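Local coordinates for galactose-binding like protein (Bacteroides thetaiotaomicron, PDB 7M1A) that is a SusE-like, calcium-binding protein whose C-terminal galactose-binding-like part, the piece present here, probably recognises sugars, and whose family may also have a degradative capacity, at residues Gly24-Val29 with Gly41-Leu45; Tyr28-Ile34 with Phe170-Thr174; Gly63-Leu68 with Leu146-Arg152; Arg90-Cys96 with Trp109-Met115. One frame throughout, in Å; residues are numbered along the deposited sequence.

Contact 1 (Gly24-Val29 with Gly41-Leu45); sequences GKMEYV and GGVGL. With CA (calcium ion), chain F.
K25 N donates to G44 O (3.1 Å, 159° at the hydrogen), pinning the start of the 3-10 segment that begins at M26 against the irregular backbone of 41-45. The Y28 ring is sandwiched: G42 CA sits over the centre of one face, 3.3 Å from the centroid in a CH-pi contact, and K25 CB covers the other. With CG anti to the carbonyl carbon (chi1 -63°), the ring lies face-on against G42 CA, a CB on that glycine would clash with Y28 CD1, and G44 O meets the ring edge at CD2 (3.4 Å). Both segments belong to the calcium-binding loop region of this galactose-binding-like domain: Y28 O binds the calcium ion at 2.3 Å, and a water on the same ion donates to G42 O. With an alanine at Y28, G42 CA and K25 CB would lose the ring between them, and the glycine loop would probably be freer to shift. V29 CG1 packs on L45 CG (3.7 Å), while the selenomethionine M26 lies beside L45, CG 4.0 Å from L45 CD2.

Contact 2 (Tyr28-Ile34 with Phe170-Thr174); sequences YVWNGRI and FTELT. With CA (calcium ion), chain F.
E172 has CG anti to its backbone N (chi1 -169°) and a bend at chi2 (66°), which brings the carboxylate up against 28-34 although the bond to CB points away, and OE1 binds the calcium ion at 2.3 Å. N31, its CG lodged between backbone N and carbonyl carbon, brings OD1 to the same ion; its amide plane lies 15° from that of the carboxylate. N31 OD1 also accepts from R33 N, closing an Asx turn. E172 OE2 is gripped by G32 N (2.8 Å), which comes from above the carboxylate plane, and by a salt bridge to K5. L173 N donates to V29 O (2.9 Å), tying strand to loop. V29 CG1 rests over one face of the F170 ring, off-centre, 4.0 Å from the centroid. Carbonyls of Y28, R33 and T171, with one water, complete six ligands around the metal. T171 and E172 form a classic beta bulge opposite W74, and the site is consistent with the structural calcium sites of many galactose-binding-like domains.

Contact 3 (Gly63-Leu68 with Leu146-Arg152); sequences GVLAKL and LDMPRVR
The R150 guanidinium has L65 CD2 over one face, off-centre, with CD2 3.5 Å from NH2, and the two side chains are nearly perpendicular. The R152 guanidinium likewise has the backbone of G63 over one face, NE lying 4.0 Å from G63 CA. The R152 chain is stretched out straight; its CG covers V64 O (3.3 Å), a buried carbonyl oxygen with no polar partner in the model, and NE then reaches a salt bridge with D61. A leucine in place of R152 would probably leave the D61 carboxylate without its charged mate and the backbone of G63 without its flat cover. Between these arginines, A66 and V151 form an antiparallel hydrogen-bonded pair: A66 N donates to V151 O (2.9 Å) and V151 N to A66 O (3.0 Å). K67, bent at chi2 (77°), carries its ammonium to two carbonyls, NZ lying 2.7 Å from M148 O and 2.8 Å from L146 O, and so clasps the loop that leads into the strand. A water bridges L68 N and P149 O. L68 CD1 presses tightly on V151 CG2 (3.5 Å). This antiparallel pairing joins strand 56-66 to strand 151-158; L68, M148 and V151 lean on L112 of strand 110-116, and R152 pairs through its backbone with C96 of strand 88-96.

Contact 4 (Arg90-Cys96 with Trp109-Met115); sequences RYEVWGC and WVKLLDM
K111 crosses W94, then reaches the carboxylates of E92 and D114: its CB sits over the centre of the indole six-membered ring (3.6 Å, CH-pi), CG passes CE2, CD touches E92 CD, and NZ, after a bend at chi3 (64°), forms a salt bridge to D114 OD1 (2.9 Å) and a long one to E92 OE2. The like-charged E92 OE2 and D114 OD1 share K111 and a water that donates to both and accepts from R90 NH2. W94 NE1 donates in its ring plane to E92 OE1, fixing the indole against the lysine. C96 SG stands over the six-membered ring of W109, 3.6 Å from its centroid, a sulfur-aromatic contact. M115 CB lies over the Y91 ring, and M115 O accepts from Y91 N and R90 NH1 on opposite faces of its plane. The antiparallel strands carry a classic beta bulge where V93 O takes both L112 N and L113 N. Strand 151-158 flanks the other edge of strand 88-96, while V93, L113 and M115 pack on F71 of strand 70-74 in the opposing sheet.

Contacts 1 and 2, buried and partly buried, share Y28, V29, the calcium ion and a water, and touch directly: V43 O meets T171 OG1 (2.7 Å), and G41 O meets R33 NH2. There loop backbone and metal ligands set the shape. Contact 4, on the opposite side of the chain's centre from both, is mostly buried and relies on bulged antiparallel pairing, with apolar packing on one face and W94 among charged groups on the other. Contact 3, its centre about 17 Å from the chain's centre, is more exposed and leans on long arginine and lysine chains. It joins contact 4 through R152 N to C96 O (2.9 Å). Contact 4 nests within the loop closed by contact 3, and both within that of contact 2.

Contact 1 (Gly24-Val29 with Gly41-Leu45)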
loop_
_atom_site.group_PDB
_atom_site.type_symbol
_atom_site.label_atom_id
_atom_site.label_comp_id
_atom_site.label_asym_id
_atom_site.label_seq_id
_atom_site.Cartn_x
_atom_site.Cartn_y
_atom_site.Cartn_z
ATOM N N GLY A 24 11.857 -0.064 -1.678
ATOM C CA GLY A 24 11.145 0.739 -0.688
ATOM C C GLY A 24 9.695 0.322 -0.543
ATOM O O GLY A 24 9.176 -0.451 -1.335
ATOM N N LYS A 25 9.066 0.839 0.513
ATOM C CA LYS A 25 7.647 0.595 0.769
ATOM C C LYS A 25 7.200 1.654 1.753
ATOM O O LYS A 25 7.919 2.102 2.651
ATOM C CB LYS A 25 7.436 -0.768 1.489
ATOM C CG LYS A 25 5.998 -1.222 1.298
ATOM C CD LYS A 25 5.653 -1.709 -0.087
ATOM C CE LYS A 25 4.130 -1.992 -0.151
ATOM N NZ LYS A 25 3.229 -0.841 0.249
HETATM N N MSE A 26 5.974 2.152 1.559
HETATM C CA MSE A 26 5.495 3.249 2.369
HETATM C C MSE A 26 5.545 2.860 3.859
HETATM O O MSE A 26 5.876 3.692 4.706
HETATM C CB MSE A 26 4.081 3.731 1.975
HETATM C CG MSE A 26 3.859 5.156 2.638
HETATM SE SE MSE A 26 2.054 5.831 2.260
HETATM C CE MSE A 26 2.180 5.916 0.278
ATOM N N GLU A 27 5.152 1.577 4.182
ATOM C CA GLU A 27 5.052 1.176 5.579
ATOM C C GLU A 27 6.419 1.275 6.258
ATOM O O GLU A 27 6.475 1.290 7.465
ATOM C CB GLU A 27 4.575 -0.285 5.633
ATOM C CG GLU A 27 3.086 -0.511 5.264
ATOM C CD GLU A 27 2.722 -0.540 3.811
ATOM O OE1 GLU A 27 3.577 -0.352 2.890
ATOM O OE2 GLU A 27 1.502 -0.868 3.579
ATOM N N TYR A 28 7.511 1.319 5.477
ATOM C CA TYR A 28 8.811 1.423 6.127
ATOM C C TYR A 28 9.073 2.782 6.777
ATOM O O TYR A 28 10.064 2.872 7.557
ATOM C CB TYR A 28 9.915 1.086 5.093
ATOM C CG TYR A 28 9.890 -0.321 4.523
ATOM C CD1 TYR A 28 9.214 -1.373 5.152
ATOM C CD2 TYR A 28 10.520 -0.589 3.317
ATOM C CE1 TYR A 28 9.211 -2.630 4.575
ATOM C CE2 TYR A 28 10.579 -1.861 2.746
ATOM C CZ TYR A 28 9.968 -2.882 3.426
ATOM O OH TYR A 28 9.907 -4.111 2.828
ATOM N N VAL A 29 8.247 3.814 6.448
ATOM C CA VAL A 29 8.473 5.118 7.085
ATOM C C VAL A 29 7.624 5.263 8.346
ATOM O O VAL A 29 7.673 6.297 8.969
ATOM C CB VAL A 29 8.320 6.311 6.136
ATOM C CG1 VAL A 29 9.252 6.159 4.935
ATOM C CG2 VAL A 29 6.871 6.615 5.739
ATOM N N GLY A 41 15.103 -4.853 7.612
ATOM C CA GLY A 41 13.773 -4.497 8.135
ATOM C C GLY A 41 13.100 -3.365 7.354
ATOM O O GLY A 41 12.041 -2.869 7.840
ATOM N N GLY A 42 13.595 -3.022 6.116
ATOM C CA GLY A 42 12.916 -2.028 5.248
ATOM C C GLY A 42 13.459 -0.637 5.613
ATOM O O GLY A 42 13.229 -0.149 6.717
ATOM N N VAL A 43 14.197 -0.044 4.675
ATOM C CA VAL A 43 14.912 1.207 4.945
ATOM C C VAL A 43 14.056 2.459 4.852
ATOM O O VAL A 43 14.275 3.422 5.605
ATOM C CB VAL A 43 16.150 1.295 4.007
ATOM C CG1 VAL A 43 16.871 2.631 4.034
ATOM C CG2 VAL A 43 17.118 0.112 4.309
ATOM N N GLY A 44 13.125 2.482 3.905
ATOM C CA GLY A 44 12.355 3.705 3.765
ATOM C C GLY A 44 11.496 3.619 2.510
ATOM O O GLY A 44 11.222 2.511 1.989
ATOM N N LEU A 45 11.039 4.777 2.019
ATOM C CA LEU A 45 10.335 4.845 0.772
ATOM C C LEU A 45 11.169 5.651 -0.202
ATOM O O LEU A 45 12.074 6.428 0.199
ATOM C CB LEU A 45 8.896 5.370 0.917
ATOM C CG LEU A 45 8.717 6.852 1.309
ATOM C CD1 LEU A 45 8.990 7.835 0.165
ATOM C CD2 LEU A 45 7.276 7.072 1.813
HETATM CA CA CA F . 11.592 3.558 9.091
HETATM O O HOH W 1 13.296 2.109 8.371
#

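Contact 2 (Tyr28-Ile34 with Phe170-Thr174)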
loop_
_atom_site.group_PDB
_atom_site.type_symbol
_atom_site.label_atom_id
_atom_site.label_comp_id
_atom_site.label_asym_id
_atom_site.label_seq_id
_atom_site.Cartn_x
_atom_site.Cartn_y
_atom_site.Cartn_z
ATOM N N TYR A 28 7.511 1.319 5.477
ATOM C CA TYR A 28 8.811 1.423 6.127
ATOM C C TYR A 28 9.073 2.782 6.777
ATOM O O TYR A 28 10.064 2.872 7.557
ATOM C CB TYR A 28 9.915 1.086 5.093
ATOM C CG TYR A 28 9.890 -0.321 4.523
ATOM C CD1 TYR A 28 9.214 -1.373 5.152
ATOM C CD2 TYR A 28 10.520 -0.589 3.317
ATOM C CE1 TYR A 28 9.211 -2.630 4.575
ATOM C CE2 TYR A 28 10.579 -1.861 2.746
ATOM C CZ TYR A 28 9.968 -2.882 3.426
ATOM O OH TYR A 28 9.907 -4.111 2.828
ATOM N N VAL A 29 8.247 3.814 6.448
ATOM C CA VAL A 29 8.473 5.118 7.085
ATOM C C VAL A 29 7.624 5.263 8.346
ATOM O O VAL A 29 7.673 6.297 8.969
ATOM C CB VAL A 29 8.320 6.311 6.136
ATOM C CG1 VAL A 29 9.252 6.159 4.935
ATOM C CG2 VAL A 29 6.871 6.615 5.739
ATOM N N TRP A 30 6.903 4.195 8.800
ATOM C CA TRP A 30 6.300 4.181 10.131
ATOM C C TRP A 30 6.561 2.854 10.857
ATOM O O TRP A 30 5.747 2.458 11.651
ATOM C CB TRP A 30 4.821 4.619 10.081
ATOM C CG TRP A 30 3.970 3.738 9.214
ATOM C CD1 TRP A 30 3.505 2.493 9.512
ATOM C CD2 TRP A 30 3.337 4.152 7.980
ATOM N NE1 TRP A 30 2.663 2.043 8.492
ATOM C CE2 TRP A 30 2.509 3.053 7.544
ATOM C CE3 TRP A 30 3.370 5.332 7.195
ATOM C CZ2 TRP A 30 1.739 3.088 6.397
ATOM C CZ3 TRP A 30 2.569 5.361 6.071
ATOM C CH2 TRP A 30 1.760 4.287 5.703
ATOM N N ASN A 31 7.736 2.268 10.591
ATOM C CA ASN A 31 8.121 1.045 11.267
ATOM C C ASN A 31 8.868 1.285 12.569
ATOM O O ASN A 31 9.281 0.305 13.155
ATOM C CB ASN A 31 8.800 0.091 10.260
ATOM C CG ASN A 31 10.194 0.579 9.858
ATOM O OD1 ASN A 31 10.629 1.657 10.297
ATOM N ND2 ASN A 31 10.821 -0.118 8.909
ATOM N N GLY A 32 9.037 2.534 13.022
ATOM C CA GLY A 32 9.728 2.848 14.289
ATOM C C GLY A 32 11.248 2.800 14.160
ATOM O O GLY A 32 11.909 2.855 15.226
ATOM N N ARG A 33 11.742 2.546 12.921
ATOM C CA ARG A 33 13.193 2.454 12.778
ATOM C C ARG A 33 13.665 3.608 11.906
ATOM O O ARG A 33 13.107 3.934 10.856
ATOM C CB ARG A 33 13.641 1.110 12.143
ATOM C CG ARG A 33 13.296 -0.044 13.057
ATOM C CD ARG A 33 13.952 -1.321 12.540
ATOM N NE ARG A 33 12.883 -1.771 11.530
ATOM C CZ ARG A 33 11.796 -2.600 11.741
ATOM N NH1 ARG A 33 11.341 -2.869 12.958
ATOM N NH2 ARG A 33 11.118 -3.060 10.676
ATOM N N ILE A 34 14.753 4.265 12.365
ATOM C CA ILE A 34 15.362 5.341 11.620
ATOM C C ILE A 34 16.640 4.726 11.039
ATOM O O ILE A 34 17.601 4.428 11.782
ATOM C CB ILE A 34 15.662 6.567 12.529
ATOM C CG1 ILE A 34 14.347 7.207 13.004
ATOM C CG2 ILE A 34 16.534 7.592 11.813
ATOM C CD1 ILE A 34 14.557 8.031 14.262
ATOM N N PHE A 170 13.087 8.877 2.097
ATOM C CA PHE A 170 13.367 9.126 3.502
ATOM C C PHE A 170 13.091 7.842 4.292
ATOM O O PHE A 170 12.522 6.879 3.704
ATOM C CB PHE A 170 12.640 10.333 4.110
ATOM C CG PHE A 170 11.159 10.179 4.212
ATOM C CD1 PHE A 170 10.351 10.349 3.060
ATOM C CD2 PHE A 170 10.540 9.911 5.414
ATOM C CE1 PHE A 170 8.956 10.261 3.140
ATOM C CE2 PHE A 170 9.129 9.810 5.487
ATOM C CZ PHE A 170 8.372 9.959 4.339
ATOM N N THR A 171 13.491 7.798 5.594
ATOM C CA THR A 171 13.434 6.556 6.349
ATOM C C THR A 171 12.276 6.500 7.360
ATOM O O THR A 171 11.832 5.343 7.660
ATOM C CB THR A 171 14.761 6.229 7.049
ATOM O OG1 THR A 171 14.635 4.975 7.732
ATOM C CG2 THR A 171 15.177 7.258 8.097
ATOM N N GLU A 172 11.821 7.607 7.971
ATOM C CA GLU A 172 10.835 7.506 9.046
ATOM C C GLU A 172 10.167 8.862 9.207
ATOM O O GLU A 172 10.826 9.906 9.012
ATOM C CB GLU A 172 11.491 7.113 10.397
ATOM C CG GLU A 172 10.523 6.734 11.516
ATOM C CD GLU A 172 9.714 5.453 11.278
ATOM O OE1 GLU A 172 10.021 4.689 10.345
ATOM O OE2 GLU A 172 8.833 5.182 12.098
ATOM N N LEU A 173 8.890 8.846 9.612
ATOM C CA LEU A 173 8.240 10.054 10.101
ATOM C C LEU A 173 7.544 9.711 11.401
ATOM O O LEU A 173 7.339 8.521 11.705
ATOM C CB LEU A 173 7.329 10.699 9.036
ATOM C CG LEU A 173 6.379 9.787 8.270
ATOM C CD1 LEU A 173 5.302 9.278 9.216
ATOM C CD2 LEU A 173 5.791 10.574 7.100
ATOM N N THR A 174 7.194 10.746 12.193
ATOM C CA THR A 174 6.468 10.522 13.430
ATOM C C THR A 174 5.466 11.665 13.575
ATOM O O THR A 174 5.805 12.824 13.310
ATOM C CB THR A 174 7.418 10.517 14.641
ATOM O OG1 THR A 174 8.374 9.456 14.397
ATOM C CG2 THR A 174 6.710 10.219 15.946
HETATM CA CA CA F . 11.592 3.558 9.091
HETATM O O HOH W 1 13.296 2.109 8.371
#

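Contact 3 (Gly63-Leu68 with Leu146-Arg152)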
loop_
_atom_site.group_PDB
_atom_site.type_symbol
_atom_site.label_atom_id
_atom_site.label_comp_id
_atom_site.label_asym_id
_atom_site.label_seq_id
_atom_site.Cartn_x
_atom_site.Cartn_y
_atom_site.Cartn_z
ATOM N N GLY A 63 -5.228 6.236 10.927
ATOM C CA GLY A 63 -5.960 5.222 11.671
ATOM C C GLY A 63 -6.733 5.787 12.859
ATOM O O GLY A 63 -7.424 5.038 13.529
ATOM N N VAL A 64 -6.625 7.093 13.114
ATOM C CA VAL A 64 -7.331 7.758 14.199
ATOM C C VAL A 64 -7.587 9.188 13.701
ATOM O O VAL A 64 -6.863 9.677 12.839
ATOM C CB VAL A 64 -6.454 7.794 15.475
ATOM C CG1 VAL A 64 -6.256 6.392 16.059
ATOM C CG2 VAL A 64 -5.134 8.540 15.234
ATOM N N LEU A 65 -8.584 9.851 14.294
ATOM C CA LEU A 65 -8.795 11.278 14.131
ATOM C C LEU A 65 -8.045 11.984 15.242
ATOM O O LEU A 65 -8.314 11.725 16.444
ATOM C CB LEU A 65 -10.311 11.591 14.199
ATOM C CG LEU A 65 -10.708 13.082 14.017
ATOM C CD1 LEU A 65 -10.378 13.642 12.622
ATOM C CD2 LEU A 65 -12.226 13.278 14.283
ATOM N N ALA A 66 -7.099 12.861 14.825
ATOM C CA ALA A 66 -6.207 13.372 15.847
ATOM C C ALA A 66 -6.170 14.886 15.802
ATOM O O ALA A 66 -6.076 15.489 14.698
ATOM C CB ALA A 66 -4.768 12.940 15.542
ATOM N N LYS A 67 -6.018 15.408 17.022
ATOM C CA LYS A 67 -5.562 16.845 17.041
ATOM C C LYS A 67 -4.022 16.847 17.043
ATOM O O LYS A 67 -3.427 16.393 18.046
ATOM C CB LYS A 67 -6.086 17.617 18.273
ATOM C CG LYS A 67 -5.699 19.085 18.260
ATOM C CD LYS A 67 -6.472 19.950 17.359
ATOM C CE LYS A 67 -6.283 21.414 17.656
ATOM N NZ LYS A 67 -7.057 22.219 16.688
ATOM N N LEU A 68 -3.392 17.221 15.921
ATOM C CA LEU A 68 -1.968 17.023 15.827
ATOM C C LEU A 68 -1.258 18.119 16.637
ATOM O O LEU A 68 -1.588 19.301 16.584
ATOM C CB LEU A 68 -1.493 17.138 14.372
ATOM C CG LEU A 68 -2.018 16.012 13.480
ATOM C CD1 LEU A 68 -1.531 16.227 12.044
ATOM C CD2 LEU A 68 -1.563 14.674 14.043
ATOM N N LEU A 146 -2.157 25.305 16.630
ATOM C CA LEU A 146 -3.409 24.961 17.349
ATOM C C LEU A 146 -4.639 25.322 16.518
ATOM O O LEU A 146 -5.632 24.601 16.665
ATOM C CB LEU A 146 -3.451 25.770 18.663
ATOM C CG LEU A 146 -4.655 25.524 19.562
ATOM C CD1 LEU A 146 -4.592 24.128 20.162
ATOM C CD2 LEU A 146 -4.718 26.551 20.669
ATOM N N ASP A 147 -4.559 26.196 15.540
ATOM C CA ASP A 147 -5.764 26.422 14.732
ATOM C C ASP A 147 -5.958 25.431 13.600
ATOM O O ASP A 147 -6.975 25.516 12.917
ATOM C CB ASP A 147 -5.778 27.846 14.208
ATOM C CG ASP A 147 -4.734 28.201 13.186
ATOM O OD1 ASP A 147 -3.913 27.342 12.757
ATOM O OD2 ASP A 147 -4.825 29.392 12.776
HETATM N N MSE A 148 -5.080 24.432 13.431
HETATM C CA MSE A 148 -5.370 23.409 12.423
HETATM C C MSE A 148 -6.512 22.516 12.892
HETATM O O MSE A 148 -6.584 22.221 14.071
HETATM C CB MSE A 148 -4.065 22.590 12.250
HETATM C CG MSE A 148 -2.999 23.444 11.468
HETATM SE SE MSE A 148 -3.560 24.094 9.704
HETATM C CE MSE A 148 -4.842 23.160 8.663
ATOM N N PRO A 149 -7.344 21.982 11.942
ATOM C CA PRO A 149 -8.398 21.056 12.323
ATOM C C PRO A 149 -7.797 19.701 12.679
ATOM O O PRO A 149 -6.666 19.328 12.281
ATOM C CB PRO A 149 -9.216 20.824 11.050
ATOM C CG PRO A 149 -8.223 21.183 9.909
ATOM C CD PRO A 149 -7.270 22.217 10.487
ATOM N N ARG A 150 -8.613 18.898 13.393
ATOM C CA ARG A 150 -8.277 17.485 13.552
ATOM C C ARG A 150 -8.277 16.791 12.203
ATOM O O ARG A 150 -9.061 17.133 11.300
ATOM C CB ARG A 150 -9.252 16.741 14.475
ATOM C CG ARG A 150 -9.237 17.263 15.901
ATOM C CD ARG A 150 -9.721 16.245 16.927
ATOM N NE ARG A 150 -11.115 16.017 16.751
ATOM C CZ ARG A 150 -11.783 15.063 17.428
ATOM N NH1 ARG A 150 -11.196 14.211 18.255
ATOM N NH2 ARG A 150 -13.072 14.917 17.219
ATOM N N VAL A 151 -7.316 15.861 12.026
ATOM C CA VAL A 151 -7.210 15.139 10.752
ATOM C C VAL A 151 -6.892 13.681 10.977
ATOM O O VAL A 151 -6.485 13.304 12.056
ATOM C CB VAL A 151 -6.056 15.717 9.869
ATOM C CG1 VAL A 151 -6.382 17.142 9.367
ATOM C CG2 VAL A 151 -4.659 15.796 10.588
ATOM N N ARG A 152 -7.388 12.853 10.026
ATOM C CA ARG A 152 -7.062 11.464 10.029
ATOM C C ARG A 152 -6.214 11.027 8.836
ATOM O O ARG A 152 -5.451 10.083 8.992
ATOM C CB ARG A 152 -8.386 10.676 9.977
ATOM C CG ARG A 152 -8.180 9.168 9.834
ATOM C CD ARG A 152 -9.428 8.349 10.079
ATOM N NE ARG A 152 -9.068 6.963 9.750
ATOM C CZ ARG A 152 -9.916 5.976 9.924
ATOM N NH1 ARG A 152 -11.095 6.220 10.485
ATOM N NH2 ARG A 152 -9.595 4.733 9.592
HETATM O O HOH W 2 -4.476 18.983 14.051
#

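Contact 4 (Arg90-Cys96 with Trp109-Met115)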
loop_
_atom_site.group_PDB
_atom_site.type_symbol
_atom_site.label_atom_id
_atom_site.label_comp_id
_atom_site.label_asym_id
_atom_site.label_seq_id
_atom_site.Cartn_x
_atom_site.Cartn_y
_atom_site.Cartn_z
ATOM N N ARG A 90 12.396 21.001 0.326
ATOM C CA ARG A 90 11.185 21.767 0.615
ATOM C C ARG A 90 9.972 20.879 0.367
ATOM O O ARG A 90 9.918 20.225 -0.677
ATOM C CB ARG A 90 11.086 22.934 -0.371
ATOM C CG ARG A 90 12.066 24.055 -0.018
ATOM C CD ARG A 90 11.514 24.921 1.121
ATOM N NE ARG A 90 10.283 25.606 0.692
ATOM C CZ ARG A 90 8.964 25.387 0.989
ATOM N NH1 ARG A 90 8.506 24.437 1.828
ATOM N NH2 ARG A 90 8.085 26.159 0.366
ATOM N N TYR A 91 9.115 20.767 1.378
ATOM C CA TYR A 91 8.014 19.812 1.265
ATOM C C TYR A 91 6.882 20.275 2.156
ATOM O O TYR A 91 7.052 21.206 2.932
ATOM C CB TYR A 91 8.474 18.372 1.625
ATOM C CG TYR A 91 9.069 18.160 3.003
ATOM C CD1 TYR A 91 10.385 18.532 3.311
ATOM C CD2 TYR A 91 8.303 17.543 3.988
ATOM C CE1 TYR A 91 10.909 18.256 4.572
ATOM C CE2 TYR A 91 8.840 17.267 5.246
ATOM C CZ TYR A 91 10.150 17.620 5.540
ATOM O OH TYR A 91 10.678 17.345 6.777
ATOM N N GLU A 92 5.710 19.664 1.943
ATOM C CA GLU A 92 4.543 20.117 2.670
ATOM C C GLU A 92 3.804 18.924 3.275
ATOM O O GLU A 92 3.812 17.828 2.691
ATOM C CB GLU A 92 3.540 20.842 1.762
ATOM C CG GLU A 92 4.103 22.138 1.195
ATOM C CD GLU A 92 3.289 22.729 0.066
ATOM O OE1 GLU A 92 2.353 22.088 -0.436
ATOM O OE2 GLU A 92 3.532 23.882 -0.194
ATOM N N VAL A 93 3.147 19.128 4.429
ATOM C CA VAL A 93 2.276 18.113 5.022
ATOM C C VAL A 93 0.860 18.623 4.960
ATOM O O VAL A 93 0.612 19.749 5.432
ATOM C CB VAL A 93 2.691 17.767 6.490
ATOM C CG1 VAL A 93 1.871 16.604 7.024
ATOM C CG2 VAL A 93 4.182 17.505 6.550
ATOM N N TRP A 94 -0.070 17.811 4.444
ATOM C CA TRP A 94 -1.474 18.204 4.255
ATOM C C TRP A 94 -2.331 17.152 4.966
ATOM O O TRP A 94 -1.921 15.991 5.185
ATOM C CB TRP A 94 -1.910 18.253 2.769
ATOM C CG TRP A 94 -1.245 19.290 1.947
ATOM C CD1 TRP A 94 0.113 19.442 1.699
ATOM C CD2 TRP A 94 -1.894 20.388 1.291
ATOM N NE1 TRP A 94 0.306 20.496 0.761
ATOM C CE2 TRP A 94 -0.917 21.107 0.559
ATOM C CE3 TRP A 94 -3.226 20.831 1.319
ATOM C CZ2 TRP A 94 -1.288 22.251 -0.183
ATOM C CZ3 TRP A 94 -3.607 21.921 0.524
ATOM C CH2 TRP A 94 -2.631 22.603 -0.219
ATOM N N GLY A 95 -3.558 17.530 5.375
ATOM C CA GLY A 95 -4.422 16.593 6.053
ATOM C C GLY A 95 -5.894 16.833 5.753
ATOM O O GLY A 95 -6.286 17.863 5.128
ATOM N N CYS A 96 -6.710 15.788 6.000
ATOM C CA CYS A 96 -8.161 15.970 6.002
ATOM C C CYS A 96 -8.774 15.012 7.011
ATOM O O CYS A 96 -8.121 14.139 7.538
ATOM C CB CYS A 96 -8.790 15.836 4.610
ATOM S SG CYS A 96 -8.581 14.194 3.853
ATOM N N TRP A 109 -8.387 18.900 1.006
ATOM C CA TRP A 109 -7.171 18.828 1.904
ATOM C C TRP A 109 -6.836 20.241 2.387
ATOM O O TRP A 109 -6.999 21.235 1.647
ATOM C CB TRP A 109 -6.040 18.214 1.074
ATOM C CG TRP A 109 -6.291 16.785 0.690
ATOM C CD1 TRP A 109 -6.909 16.350 -0.430
ATOM C CD2 TRP A 109 -5.851 15.659 1.432
ATOM N NE1 TRP A 109 -6.944 14.954 -0.402
ATOM C CE2 TRP A 109 -6.258 14.509 0.716
ATOM C CE3 TRP A 109 -5.147 15.534 2.663
ATOM C CZ2 TRP A 109 -5.970 13.220 1.167
ATOM C CZ3 TRP A 109 -4.861 14.253 3.087
ATOM C CH2 TRP A 109 -5.297 13.119 2.363
ATOM N N VAL A 110 -6.225 20.279 3.591
ATOM C CA VAL A 110 -5.758 21.500 4.162
ATOM C C VAL A 110 -4.264 21.363 4.423
ATOM O O VAL A 110 -3.757 20.325 4.836
ATOM C CB VAL A 110 -6.581 21.812 5.434
ATOM C CG1 VAL A 110 -6.068 23.025 6.196
ATOM C CG2 VAL A 110 -8.020 22.149 5.018
ATOM N N LYS A 111 -3.517 22.436 4.164
ATOM C CA LYS A 111 -2.059 22.396 4.326
ATOM C C LYS A 111 -1.733 22.660 5.803
ATOM O O LYS A 111 -2.143 23.664 6.361
ATOM C CB LYS A 111 -1.333 23.421 3.445
ATOM C CG LYS A 111 0.203 23.298 3.565
ATOM C CD LYS A 111 0.959 24.135 2.535
ATOM C CE LYS A 111 0.730 25.621 2.716
ATOM N NZ LYS A 111 1.601 26.352 1.795
ATOM N N LEU A 112 -1.067 21.686 6.425
ATOM C CA LEU A 112 -0.804 21.677 7.874
ATOM C C LEU A 112 0.546 22.341 8.137
ATOM O O LEU A 112 0.705 23.103 9.118
ATOM C CB LEU A 112 -0.849 20.259 8.402
ATOM C CG LEU A 112 -2.232 19.576 8.272
ATOM C CD1 LEU A 112 -1.877 18.103 8.611
ATOM C CD2 LEU A 112 -3.162 20.096 9.355
ATOM N N LEU A 113 1.547 22.030 7.288
ATOM C CA LEU A 113 2.921 22.458 7.540
ATOM C C LEU A 113 3.649 22.731 6.224
ATOM O O LEU A 113 3.555 21.932 5.290
ATOM C CB LEU A 113 3.776 21.342 8.207
ATOM C CG LEU A 113 3.327 20.962 9.639
ATOM C CD1 LEU A 113 3.949 19.640 10.068
ATOM C CD2 LEU A 113 3.571 22.072 10.659
ATOM N N ASP A 114 4.427 23.838 6.252
ATOM C CA ASP A 114 5.422 24.114 5.211
ATOM C C ASP A 114 6.773 23.735 5.816
ATOM O O ASP A 114 7.160 24.300 6.851
ATOM C CB ASP A 114 5.558 25.616 4.963
ATOM C CG ASP A 114 4.329 26.203 4.333
ATOM O OD1 ASP A 114 4.025 25.772 3.242
ATOM O OD2 ASP A 114 3.612 26.995 5.004
HETATM N N MSE A 115 7.452 22.732 5.266
HETATM C CA MSE A 115 8.708 22.235 5.829
HETATM C C MSE A 115 9.862 22.639 4.933
HETATM O O MSE A 115 9.810 22.549 3.706
HETATM C CB MSE A 115 8.707 20.690 5.974
HETATM C CG MSE A 115 7.547 20.195 6.793
HETATM SE SE MSE A 115 7.655 20.707 8.707
HETATM C CE MSE A 115 9.249 19.655 9.160
HETATM O O HOH W 3 5.600 25.199 1.232
#